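Local atomic coordinates of probable 2-dehydro-3-deoxygalactonokinase DgoK1 (Sinorhizobium meliloti, PDB entry 3T69), a protein that probably phosphorylates 2-dehydro-3-deoxy-D-galactonate with ATP, giving the 6-phospho sugar acid in the DeLey-Doudoroff route of galactose breakdown. Residues A82-T87 against L111-R117; P122-R126 against G165-F169; L174-A179 against L240-L244. One frame throughout, in Å; residues are numbered along the deposited sequence.

Interaction 1. Residues A82-T87 against L111-R117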
ATOM      1  N   ALA B  82      19.485  19.856  -6.321  1.00 48.53           N
ATOM      2  CA  ALA B  82      19.456  21.069  -5.487  1.00 48.37           C
ATOM      3  C   ALA B  82      19.702  20.542  -4.083  1.00 47.87           C
ATOM      4  O   ALA B  82      19.743  19.354  -3.875  1.00 49.51           O
ATOM      5  CB  ALA B  82      18.095  21.741  -5.606  1.00 47.55           C
ATOM      6  N   GLY B  83      19.901  21.336  -3.074  1.00 47.21           N
ATOM      7  CA  GLY B  83      20.199  20.596  -1.843  1.00 44.95           C
ATOM      8  C   GLY B  83      18.983  20.331  -0.998  1.00 43.71           C
ATOM      9  O   GLY B  83      17.874  20.171  -1.507  1.00 42.94           O
ATOM     10  N   TYR B  84      19.202  20.324   0.312  1.00 42.04           N
ATOM     11  CA  TYR B  84      18.125  20.310   1.261  1.00 40.78           C
ATOM     12  C   TYR B  84      18.646  21.194   2.360  1.00 40.65           C
ATOM     13  O   TYR B  84      19.846  21.187   2.657  1.00 41.01           O
ATOM     14  CB  TYR B  84      17.949  18.939   1.888  1.00 40.32           C
ATOM     15  CG  TYR B  84      17.296  17.852   1.093  1.00 39.85           C
ATOM     16  CD1 TYR B  84      17.977  16.648   0.841  1.00 37.37           C
ATOM     17  CD2 TYR B  84      15.975  17.980   0.645  1.00 37.83           C
ATOM     18  CE1 TYR B  84      17.365  15.602   0.111  1.00 37.97           C
ATOM     19  CE2 TYR B  84      15.355  16.955  -0.071  1.00 38.54           C
ATOM     20  CZ  TYR B  84      16.047  15.761  -0.331  1.00 40.93           C
ATOM     21  OH  TYR B  84      15.405  14.746  -1.028  1.00 42.90           O
ATOM     22  N   ILE B  85      17.758  21.939   2.990  1.00 39.80           N
ATOM     23  CA  ILE B  85      18.152  22.669   4.155  1.00 39.03           C
ATOM     24  C   ILE B  85      17.521  21.857   5.244  1.00 40.48           C
ATOM     25  O   ILE B  85      16.354  21.396   5.152  1.00 39.69           O
ATOM     26  CB  ILE B  85      17.602  24.146   4.171  1.00 38.59           C
ATOM     27  CG1 ILE B  85      18.180  24.982   3.033  1.00 34.74           C
ATOM     28  CG2 ILE B  85      17.861  24.822   5.526  1.00 37.64           C
ATOM     29  CD1 ILE B  85      17.329  26.283   2.715  1.00 33.80           C
ATOM     30  N   GLU B  86      18.280  21.692   6.303  1.00 41.74           N
ATOM     31  CA  GLU B  86      17.823  20.836   7.341  1.00 43.11           C
ATOM     32  C   GLU B  86      16.946  21.605   8.358  1.00 43.75           C
ATOM     33  O   GLU B  86      17.055  22.835   8.494  1.00 44.92           O
ATOM     34  CB  GLU B  86      19.001  20.044   7.876  1.00 42.77           C
ATOM     35  CG  GLU B  86      19.800  20.599   8.992  1.00 45.41           C
ATOM     36  CD  GLU B  86      20.620  19.441   9.650  1.00 51.29           C
ATOM     37  OE1 GLU B  86      19.962  18.599  10.356  1.00 49.55           O
ATOM     38  OE2 GLU B  86      21.877  19.346   9.395  1.00 49.20           O
ATOM     39  N   THR B  87      16.023  20.886   8.984  1.00 43.53           N
ATOM     40  CA  THR B  87      15.038  21.465   9.849  1.00 43.87           C
ATOM     41  C   THR B  87      15.565  21.359  11.262  1.00 45.29           C
ATOM     42  O   THR B  87      16.271  20.451  11.582  1.00 45.22           O
ATOM     43  CB  THR B  87      13.717  20.672   9.796  1.00 43.84           C
ATOM     44  OG1 THR B  87      13.963  19.303  10.175  1.00 43.26           O
ATOM     45  CG2 THR B  87      13.105  20.740   8.437  1.00 41.25           C
ATOM     46  N   LEU B 111      15.370  25.906  -6.314  1.00 40.88           N
ATOM     47  CA  LEU B 111      15.307  25.909  -4.841  1.00 40.38           C
ATOM     48  C   LEU B 111      15.564  24.548  -4.139  1.00 39.76           C
ATOM     49  O   LEU B 111      15.085  23.500  -4.530  1.00 38.33           O
ATOM     50  CB  LEU B 111      13.951  26.495  -4.378  1.00 39.82           C
ATOM     51  CG  LEU B 111      13.560  27.847  -5.034  1.00 41.32           C
ATOM     52  CD1 LEU B 111      12.150  28.342  -4.688  1.00 38.53           C
ATOM     53  CD2 LEU B 111      14.566  28.925  -4.677  1.00 39.55           C
ATOM     54  N   PRO B 112      16.291  24.584  -3.033  1.00 39.95           N
ATOM     55  CA  PRO B 112      16.470  23.346  -2.313  1.00 40.33           C
ATOM     56  C   PRO B 112      15.139  22.846  -1.710  1.00 41.04           C
ATOM     57  O   PRO B 112      14.141  23.588  -1.707  1.00 40.45           O
ATOM     58  CB  PRO B 112      17.419  23.778  -1.205  1.00 40.03           C
ATOM     59  CG  PRO B 112      17.054  25.235  -1.006  1.00 38.46           C
ATOM     60  CD  PRO B 112      17.016  25.682  -2.382  1.00 39.37           C
ATOM     61  N   GLY B 113      15.142  21.606  -1.200  1.00 40.39           N
ATOM     62  CA  GLY B 113      14.037  21.136  -0.374  1.00 39.63           C
ATOM     63  C   GLY B 113      14.379  21.259   1.103  1.00 38.80           C
ATOM     64  O   GLY B 113      15.384  21.854   1.443  1.00 38.78           O
ATOM     65  N   LEU B 114      13.543  20.696   1.969  1.00 38.14           N
ATOM     66  CA  LEU B 114      13.891  20.504   3.367  1.00 38.44           C
ATOM     67  C   LEU B 114      14.115  19.021   3.770  1.00 38.44           C
ATOM     68  O   LEU B 114      13.448  18.131   3.295  1.00 39.07           O
ATOM     69  CB  LEU B 114      12.831  21.145   4.276  1.00 37.90           C
ATOM     70  CG  LEU B 114      12.451  22.615   4.042  1.00 37.70           C
ATOM     71  CD1 LEU B 114      11.358  23.054   4.990  1.00 39.51           C
ATOM     72  CD2 LEU B 114      13.611  23.537   4.230  1.00 39.12           C
ATOM     73  N   ALA B 115      15.051  18.774   4.664  1.00 38.49           N
ATOM     74  CA  ALA B 115      15.250  17.447   5.190  1.00 38.64           C
ATOM     75  C   ALA B 115      15.157  17.454   6.709  1.00 39.36           C
ATOM     76  O   ALA B 115      15.717  18.334   7.368  1.00 39.21           O
ATOM     77  CB  ALA B 115      16.595  16.889   4.763  1.00 38.42           C
ATOM     78  N   GLN B 116      14.445  16.462   7.236  1.00 39.73           N
ATOM     79  CA  GLN B 116      14.464  16.162   8.629  1.00 41.38           C
ATOM     80  C   GLN B 116      15.446  15.007   8.796  1.00 41.94           C
ATOM     81  O   GLN B 116      15.213  13.908   8.319  1.00 42.21           O
ATOM     82  CB  GLN B 116      13.053  15.813   9.088  1.00 41.49           C
ATOM     83  CG  GLN B 116      12.863  15.886  10.599  1.00 42.28           C
ATOM     84  CD  GLN B 116      11.419  15.618  11.035  1.00 44.36           C
ATOM     85  OE1 GLN B 116      10.797  16.468  11.674  1.00 44.48           O
ATOM     86  NE2 GLN B 116      10.881  14.421  10.692  1.00 42.90           N
ATOM     87  N   ARG B 117      16.580  15.275   9.425  1.00 42.90           N
ATOM     88  CA  ARG B 117      17.678  14.298   9.506  1.00 43.84           C
ATOM     89  C   ARG B 117      17.590  13.272  10.657  1.00 44.70           C
ATOM     90  O   ARG B 117      18.291  12.276  10.655  1.00 44.50           O
ATOM     91  CB  ARG B 117      19.031  15.016   9.506  1.00 43.15           C
ATOM     92  CG  ARG B 117      19.393  15.557   8.135  1.00 44.74           C
ATOM     93  CD  ARG B 117      20.887  15.898   7.953  1.00 47.88           C
ATOM     94  NE  ARG B 117      21.317  15.503   6.605  1.00 49.10           N
ATOM     95  CZ  ARG B 117      21.931  14.350   6.333  1.00 50.20           C
ATOM     96  NH1 ARG B 117      22.241  13.496   7.331  1.00 48.62           N
ATOM     97  NH2 ARG B 117      22.239  14.052   5.065  1.00 49.43           N
TER
HETATM   98  O   HOH W   1      17.241  17.671  11.038  1.00 35.91           O
HETATM   99  O   HOH W   2      12.967  18.287  12.694  1.00 39.26           O
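Ile85 is bound to Gly113 and Ala115 through both its backbone polar atoms: its N donates to Gly113 O at 2.8 Å, and its O accepts from Ala115 N at 3.0 Å. Gly113 N to Gly83 O before it and Thr87 N to Ala115 O after it continue the pattern, while Tyr84 CA and Glu86 CA add CA-H...O contacts to Gly113 O and Ala115 O. This is a parallel pairing of strand 84-86 with strand 108-116, which strand 123-125 flanks in turn within the same mixed sheet.

The apolar contacts split between the faces. With CG anti to its carbonyl carbon (chi1 -76°), Tyr84 lays its ring beside Gly113, whose C lies at the ring edge, and its CB meets Ala115 CB at 3.8 Å; Leu227 of the second subunit packs on this tyrosine. On the other face Ile85 CB meets Leu114 CD2 at 4.0 Å, and Ile85 CD1 meets Pro112 CG at 3.9 Å.

Two waters bridge the far end. One joins Glu86 OE1 and Thr87 O to Arg117 N; the other joins Thr87 OG1 to Gln116 OE1, which also accepts from Phe166 N. Outside the two segments, Arg117 NH1 salt-bridges a sulfate ion.

Interaction 2. Residues P122-R126 against G165-F169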
ATOM      1  N   PRO B 122      13.511   9.914   9.680  1.00 43.74           N
ATOM      2  CA  PRO B 122      14.083  10.661   8.532  1.00 41.14           C
ATOM      3  C   PRO B 122      12.989  11.160   7.626  1.00 39.97           C
ATOM      4  O   PRO B 122      12.034  10.445   7.386  1.00 40.48           O
ATOM      5  CB  PRO B 122      14.883   9.581   7.782  1.00 41.29           C
ATOM      6  CG  PRO B 122      14.304   8.263   8.197  1.00 39.04           C
ATOM      7  CD  PRO B 122      13.882   8.473   9.635  1.00 42.70           C
ATOM      8  N   ASP B 123      13.106  12.366   7.105  1.00 38.95           N
ATOM      9  CA  ASP B 123      12.058  12.893   6.208  1.00 37.84           C
ATOM     10  C   ASP B 123      12.477  13.972   5.220  1.00 37.07           C
ATOM     11  O   ASP B 123      13.473  14.678   5.392  1.00 37.24           O
ATOM     12  CB  ASP B 123      10.825  13.356   6.972  1.00 37.50           C
ATOM     13  CG  ASP B 123       9.542  12.963   6.272  1.00 37.93           C
ATOM     14  OD1 ASP B 123       9.479  12.900   5.034  1.00 35.57           O
ATOM     15  OD2 ASP B 123       8.572  12.679   6.983  1.00 44.60           O
ATOM     16  N   VAL B 124      11.712  14.086   4.162  1.00 35.95           N
ATOM     17  CA  VAL B 124      12.207  14.807   3.008  1.00 35.61           C
ATOM     18  C   VAL B 124      11.098  15.536   2.265  1.00 35.74           C
ATOM     19  O   VAL B 124       9.955  15.086   2.249  1.00 36.10           O
ATOM     20  CB  VAL B 124      12.996  13.806   2.151  1.00 35.46           C
ATOM     21  CG1 VAL B 124      12.358  13.551   0.755  1.00 33.79           C
ATOM     22  CG2 VAL B 124      14.451  14.158   2.185  1.00 31.59           C
ATOM     23  N   MET B 125      11.398  16.701   1.729  1.00 36.02           N
ATOM     24  CA  MET B 125      10.349  17.491   1.043  1.00 36.46           C
ATOM     25  C   MET B 125      11.040  18.315   0.013  1.00 36.92           C
ATOM     26  O   MET B 125      12.062  18.913   0.290  1.00 37.18           O
ATOM     27  CB  MET B 125       9.473  18.318   2.011  1.00 36.25           C
ATOM     28  CG  MET B 125       9.750  19.830   2.166  1.00 37.65           C
ATOM     29  SD  MET B 125       8.534  20.863   3.088  1.00 29.56           S
ATOM     30  CE  MET B 125       8.289  19.869   4.521  1.00 34.40           C
ATOM     31  N   ARG B 126      10.552  18.228  -1.209  1.00 37.57           N
ATOM     32  CA  ARG B 126      11.087  18.997  -2.298  1.00 38.44           C
ATOM     33  C   ARG B 126       9.916  19.731  -3.045  1.00 39.50           C
ATOM     34  O   ARG B 126       9.264  19.146  -3.923  1.00 40.07           O
ATOM     35  CB  ARG B 126      11.880  18.031  -3.182  1.00 38.50           C
ATOM     36  CG  ARG B 126      13.118  18.576  -3.778  1.00 38.98           C
ATOM     37  CD  ARG B 126      13.897  17.607  -4.644  1.00 36.64           C
ATOM     38  NE  ARG B 126      15.047  17.016  -3.955  1.00 39.54           N
ATOM     39  CZ  ARG B 126      16.130  17.678  -3.510  1.00 39.71           C
ATOM     40  NH1 ARG B 126      16.257  18.987  -3.682  1.00 35.21           N
ATOM     41  NH2 ARG B 126      17.112  17.009  -2.899  1.00 39.42           N
ATOM     42  N   GLY B 165       9.605  20.805  12.150  1.00 49.90           N
ATOM     43  CA  GLY B 165       9.643  19.386  11.817  1.00 47.55           C
ATOM     44  C   GLY B 165       8.494  19.101  10.875  1.00 46.53           C
ATOM     45  O   GLY B 165       7.615  19.974  10.640  1.00 46.30           O
ATOM     46  N   PHE B 166       8.491  17.892  10.319  1.00 44.52           N
ATOM     47  CA  PHE B 166       7.390  17.451   9.505  1.00 42.80           C
ATOM     48  C   PHE B 166       7.310  15.937   9.288  1.00 42.76           C
ATOM     49  O   PHE B 166       8.243  15.212   9.646  1.00 43.37           O
ATOM     50  CB  PHE B 166       7.452  18.168   8.184  1.00 42.59           C
ATOM     51  CG  PHE B 166       8.659  17.854   7.385  1.00 41.67           C
ATOM     52  CD1 PHE B 166       9.876  18.494   7.650  1.00 40.00           C
ATOM     53  CD2 PHE B 166       8.577  16.959   6.319  1.00 39.39           C
ATOM     54  CE1 PHE B 166      11.011  18.233   6.858  1.00 39.53           C
ATOM     55  CE2 PHE B 166       9.693  16.675   5.525  1.00 40.41           C
ATOM     56  CZ  PHE B 166      10.925  17.315   5.789  1.00 39.58           C
ATOM     57  N   SER B 167       6.211  15.481   8.683  1.00 41.45           N
ATOM     58  CA  SER B 167       5.938  14.075   8.462  1.00 41.10           C
ATOM     59  C   SER B 167       5.284  13.797   7.100  1.00 41.29           C
ATOM     60  O   SER B 167       4.185  14.291   6.827  1.00 41.46           O
ATOM     61  CB  SER B 167       4.962  13.595   9.534  1.00 41.37           C
ATOM     62  OG  SER B 167       5.607  13.455  10.796  1.00 41.84           O
ATOM     63  N   THR B 168       5.924  13.001   6.245  1.00 40.40           N
ATOM     64  CA  THR B 168       5.268  12.542   5.031  1.00 39.58           C
ATOM     65  C   THR B 168       4.373  11.357   5.339  1.00 40.35           C
ATOM     66  O   THR B 168       4.650  10.573   6.286  1.00 41.85           O
ATOM     67  CB  THR B 168       6.284  12.100   4.054  1.00 39.50           C
ATOM     68  OG1 THR B 168       7.226  13.159   3.907  1.00 40.32           O
ATOM     69  CG2 THR B 168       5.668  11.779   2.670  1.00 38.17           C
ATOM     70  N   PHE B 169       3.299  11.232   4.561  1.00 39.09           N
ATOM     71  CA  PHE B 169       2.449  10.069   4.538  1.00 37.91           C
ATOM     72  C   PHE B 169       2.231   9.844   3.079  1.00 38.21           C
ATOM     73  O   PHE B 169       1.902  10.783   2.358  1.00 38.70           O
ATOM     74  CB  PHE B 169       1.135  10.369   5.230  1.00 37.64           C
ATOM     75  CG  PHE B 169       1.230  10.423   6.742  1.00 36.91           C
ATOM     76  CD1 PHE B 169       1.035   9.294   7.501  1.00 34.29           C
ATOM     77  CD2 PHE B 169       1.503  11.620   7.400  1.00 35.75           C
ATOM     78  CE1 PHE B 169       1.114   9.337   8.887  1.00 34.94           C
ATOM     79  CE2 PHE B 169       1.580  11.673   8.768  1.00 34.59           C
ATOM     80  CZ  PHE B 169       1.376  10.502   9.519  1.00 36.27           C
TER
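Asp123 joins Thr168 where their two strands run almost at right angles (86° between their directions), so a carboxylate does the joining here and not a row of backbone bonds. Its OD2 accepts from Thr168 N at 2.8 Å in a fairly straight bond (164° at the hydrogen), met on the syn side and somewhat out of the carboxylate plane. OD1 accepts from Thr168 OG1, although the place of that hydroxyl is less sure. On its anti lone pair OD1 also takes Val124 N at 2.7 Å, a bond within its own strand that helps fix the rotation of the acid. An alanine in place of Asp123 is likely to leave Thr168 N and Val124 N without this acceptor and to remove the polar link of the crossing.

Strand 123-125 belongs to the mixed sheet that contains 108-116, whereas 162-169 belongs to the second mixed sheet, so the contact links the two sheets of this ASKHA-family kinase.

The apolar half is a CH-pi contact with a more distant Met-aromatic component. Met125 bends at its last torsion (chi3 47°) and sets CE over one face of the Phe166 ring, 3.4 Å from the centroid and nearly on the normal; SD stands farther off above the face, 5.0 Å from the centroid. Asp123 CB also touches the ring, at Phe166 CE2 (3.8 Å). Lys154 donates to Val124 O, and Phe220 of the second subunit packs on both Asp123 and Thr168.

Interaction 3. Residues L174-A179 against L240-L244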
ATOM      1  N   LEU B 174       0.108   5.479  -2.590  1.00 39.80           N
ATOM      2  CA  LEU B 174      -0.542   4.246  -2.187  1.00 40.57           C
ATOM      3  C   LEU B 174      -1.904   4.127  -2.838  1.00 41.63           C
ATOM      4  O   LEU B 174      -2.241   3.070  -3.367  1.00 42.14           O
ATOM      5  CB  LEU B 174      -0.648   4.105  -0.668  1.00 40.13           C
ATOM      6  CG  LEU B 174       0.672   3.880   0.093  1.00 39.81           C
ATOM      7  CD1 LEU B 174       0.512   3.848   1.599  1.00 38.25           C
ATOM      8  CD2 LEU B 174       1.415   2.617  -0.400  1.00 40.67           C
ATOM      9  N   PHE B 175      -2.685   5.198  -2.857  1.00 42.96           N
ATOM     10  CA  PHE B 175      -3.987   5.093  -3.515  1.00 44.72           C
ATOM     11  C   PHE B 175      -3.812   4.632  -4.954  1.00 45.08           C
ATOM     12  O   PHE B 175      -4.410   3.642  -5.366  1.00 43.98           O
ATOM     13  CB  PHE B 175      -4.822   6.387  -3.418  1.00 45.15           C
ATOM     14  CG  PHE B 175      -6.129   6.303  -4.162  1.00 46.77           C
ATOM     15  CD1 PHE B 175      -6.200   6.662  -5.516  1.00 48.32           C
ATOM     16  CD2 PHE B 175      -7.277   5.848  -3.522  1.00 47.43           C
ATOM     17  CE1 PHE B 175      -7.403   6.578  -6.229  1.00 49.75           C
ATOM     18  CE2 PHE B 175      -8.481   5.760  -4.205  1.00 49.27           C
ATOM     19  CZ  PHE B 175      -8.553   6.116  -5.575  1.00 50.09           C
ATOM     20  N   ASP B 176      -2.929   5.313  -5.684  1.00 46.30           N
ATOM     21  CA  ASP B 176      -2.669   4.951  -7.078  1.00 47.81           C
ATOM     22  C   ASP B 176      -2.187   3.542  -7.282  1.00 47.25           C
ATOM     23  O   ASP B 176      -2.741   2.813  -8.124  1.00 47.82           O
ATOM     24  CB  ASP B 176      -1.808   5.993  -7.801  1.00 48.40           C
ATOM     25  CG  ASP B 176      -2.632   7.230  -8.158  1.00 54.28           C
ATOM     26  OD1 ASP B 176      -2.521   8.262  -7.452  1.00 59.94           O
ATOM     27  OD2 ASP B 176      -3.475   7.136  -9.090  1.00 59.24           O
ATOM     28  N   THR B 177      -1.180   3.112  -6.528  1.00 46.57           N
ATOM     29  CA  THR B 177      -0.663   1.796  -6.871  1.00 46.56           C
ATOM     30  C   THR B 177      -1.590   0.684  -6.398  1.00 45.60           C
ATOM     31  O   THR B 177      -1.661  -0.360  -7.021  1.00 44.68           O
ATOM     32  CB  THR B 177       0.776   1.599  -6.494  1.00 46.15           C
ATOM     33  OG1 THR B 177       0.896   1.685  -5.078  1.00 47.79           O
ATOM     34  CG2 THR B 177       1.583   2.730  -7.158  1.00 50.02           C
ATOM     35  N   ILE B 178      -2.325   0.943  -5.320  1.00 45.23           N
ATOM     36  CA  ILE B 178      -3.286  -0.022  -4.849  1.00 44.53           C
ATOM     37  C   ILE B 178      -4.418  -0.101  -5.869  1.00 45.46           C
ATOM     38  O   ILE B 178      -4.789  -1.214  -6.258  1.00 45.63           O
ATOM     39  CB  ILE B 178      -3.805   0.291  -3.455  1.00 43.74           C
ATOM     40  CG1 ILE B 178      -2.660   0.224  -2.463  1.00 41.82           C
ATOM     41  CG2 ILE B 178      -4.902  -0.692  -3.059  1.00 41.74           C
ATOM     42  CD1 ILE B 178      -3.090   0.426  -1.052  1.00 35.82           C
ATOM     43  N   ALA B 179      -4.916   1.056  -6.331  1.00 45.35           N
ATOM     44  CA  ALA B 179      -5.987   1.085  -7.318  1.00 46.01           C
ATOM     45  C   ALA B 179      -5.618   0.432  -8.662  1.00 47.20           C
ATOM     46  O   ALA B 179      -6.486  -0.140  -9.322  1.00 46.43           O
ATOM     47  CB  ALA B 179      -6.505   2.510  -7.531  1.00 45.29           C
ATOM     48  N   LEU B 240     -11.648   2.783  -0.401  1.00 43.30           N
ATOM     49  CA  LEU B 240     -10.216   2.833  -0.611  1.00 43.33           C
ATOM     50  C   LEU B 240      -9.589   4.178  -0.243  1.00 43.88           C
ATOM     51  O   LEU B 240      -8.615   4.214   0.539  1.00 43.92           O
ATOM     52  CB  LEU B 240      -9.835   2.474  -2.044  1.00 43.03           C
ATOM     53  CG  LEU B 240      -8.324   2.497  -2.312  1.00 40.83           C
ATOM     54  CD1 LEU B 240      -7.576   1.565  -1.392  1.00 42.91           C
ATOM     55  CD2 LEU B 240      -8.064   2.033  -3.719  1.00 39.62           C
ATOM     56  N   SER B 241     -10.115   5.270  -0.809  1.00 43.11           N
ATOM     57  CA  SER B 241      -9.531   6.551  -0.557  1.00 42.53           C
ATOM     58  C   SER B 241      -9.706   6.860   0.910  1.00 42.22           C
ATOM     59  O   SER B 241      -8.757   7.281   1.597  1.00 42.70           O
ATOM     60  CB  SER B 241     -10.202   7.611  -1.397  1.00 43.35           C
ATOM     61  OG  SER B 241      -9.618   8.864  -1.079  1.00 46.04           O
ATOM     62  N   GLY B 242     -10.905   6.595   1.410  1.00 40.80           N
ATOM     63  CA  GLY B 242     -11.207   6.904   2.756  1.00 40.04           C
ATOM     64  C   GLY B 242     -10.318   6.208   3.737  1.00 40.90           C
ATOM     65  O   GLY B 242      -9.937   6.810   4.775  1.00 42.09           O
ATOM     66  N   THR B 243      -9.976   4.944   3.447  1.00 40.13           N
ATOM     67  CA  THR B 243      -9.169   4.146   4.390  1.00 39.08           C
ATOM     68  C   THR B 243      -7.785   4.738   4.549  1.00 38.32           C
ATOM     69  O   THR B 243      -7.275   4.969   5.688  1.00 38.23           O
ATOM     70  CB  THR B 243      -9.044   2.639   3.945  1.00 40.11           C
ATOM     71  OG1 THR B 243     -10.356   2.036   3.865  1.00 40.43           O
ATOM     72  CG2 THR B 243      -8.173   1.875   4.917  1.00 36.91           C
ATOM     73  N   LEU B 244      -7.183   4.981   3.393  1.00 36.95           N
ATOM     74  CA  LEU B 244      -5.850   5.550   3.312  1.00 36.83           C
ATOM     75  C   LEU B 244      -5.804   6.873   4.044  1.00 37.47           C
ATOM     76  O   LEU B 244      -4.885   7.118   4.856  1.00 37.91           O
ATOM     77  CB  LEU B 244      -5.481   5.767   1.860  1.00 36.14           C
ATOM     78  CG  LEU B 244      -5.242   4.462   1.124  1.00 37.23           C
ATOM     79  CD1 LEU B 244      -4.819   4.774  -0.280  1.00 32.54           C
ATOM     80  CD2 LEU B 244      -4.181   3.536   1.884  1.00 36.43           C
TER
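Phe175 and Ser241 are the nearest pair by CA where the two helical segments pass, their axes 10.2 Å apart at closest and their directions 139° from each other, a roughly antiparallel crossing. The side chains meet by apolar packing, with Leu240 and Leu244, one turn apart, facing Phe175 and Ile178. Leu240 sets its fork between three partners: CG lies 3.7 Å from Phe175 CD2, CD1 lies 3.9 Å from Ile178 CG2, and CD2 reaches Ala179 CB at 4.1 Å. It thus fits among residues on successive turns of the facing helix.

Phe175 swings its ring out toward the other helix because CG is anti to the backbone N (chi1 177°). This brings CE2 to within 3.8 Å of Ser241 CB and leaves Leu244 CD1 at the ring's edge, near its plane. The same methyl lies 3.5 Å from Phe175 CB and touches Leu174 CB more loosely, at 4.2 Å. Leu244 CD2 makes a marginal contact with Ile178 CD1.

Beyond the pair, Leu184 packs on both Ile178 and Leu240, Leu219 of helix 215-228 on Leu240, and Phe201 of helix 199-210 on Ser241. Leu174 of the second subunit also packs on Ile178, so helix 171-181 meets the dimer partner as well as helix 233-252.

How the interactions relate
Following the chain from the N terminus, interaction 1 closes a loop of 23 residues that carries strands 89-90 and 99-101. Interaction 2 opens just afterwards: strand 108-116 turns back into 123-125, and Gln116 N lies 2.7 Å from Asp123 O, a probable hydrogen bond joining the two contacts. Its own loop of 38 residues holds helix 128-139 and strands 143-148 and 153-159 before 162-169 returns. That strand leads into helix 171-181, where interaction 3 begins, spanning 60 largely helical residues. The three loops are in series, neither nested nor crossed. Together they run from one sheet, across to the second, and on to the helices; each touches the second subunit.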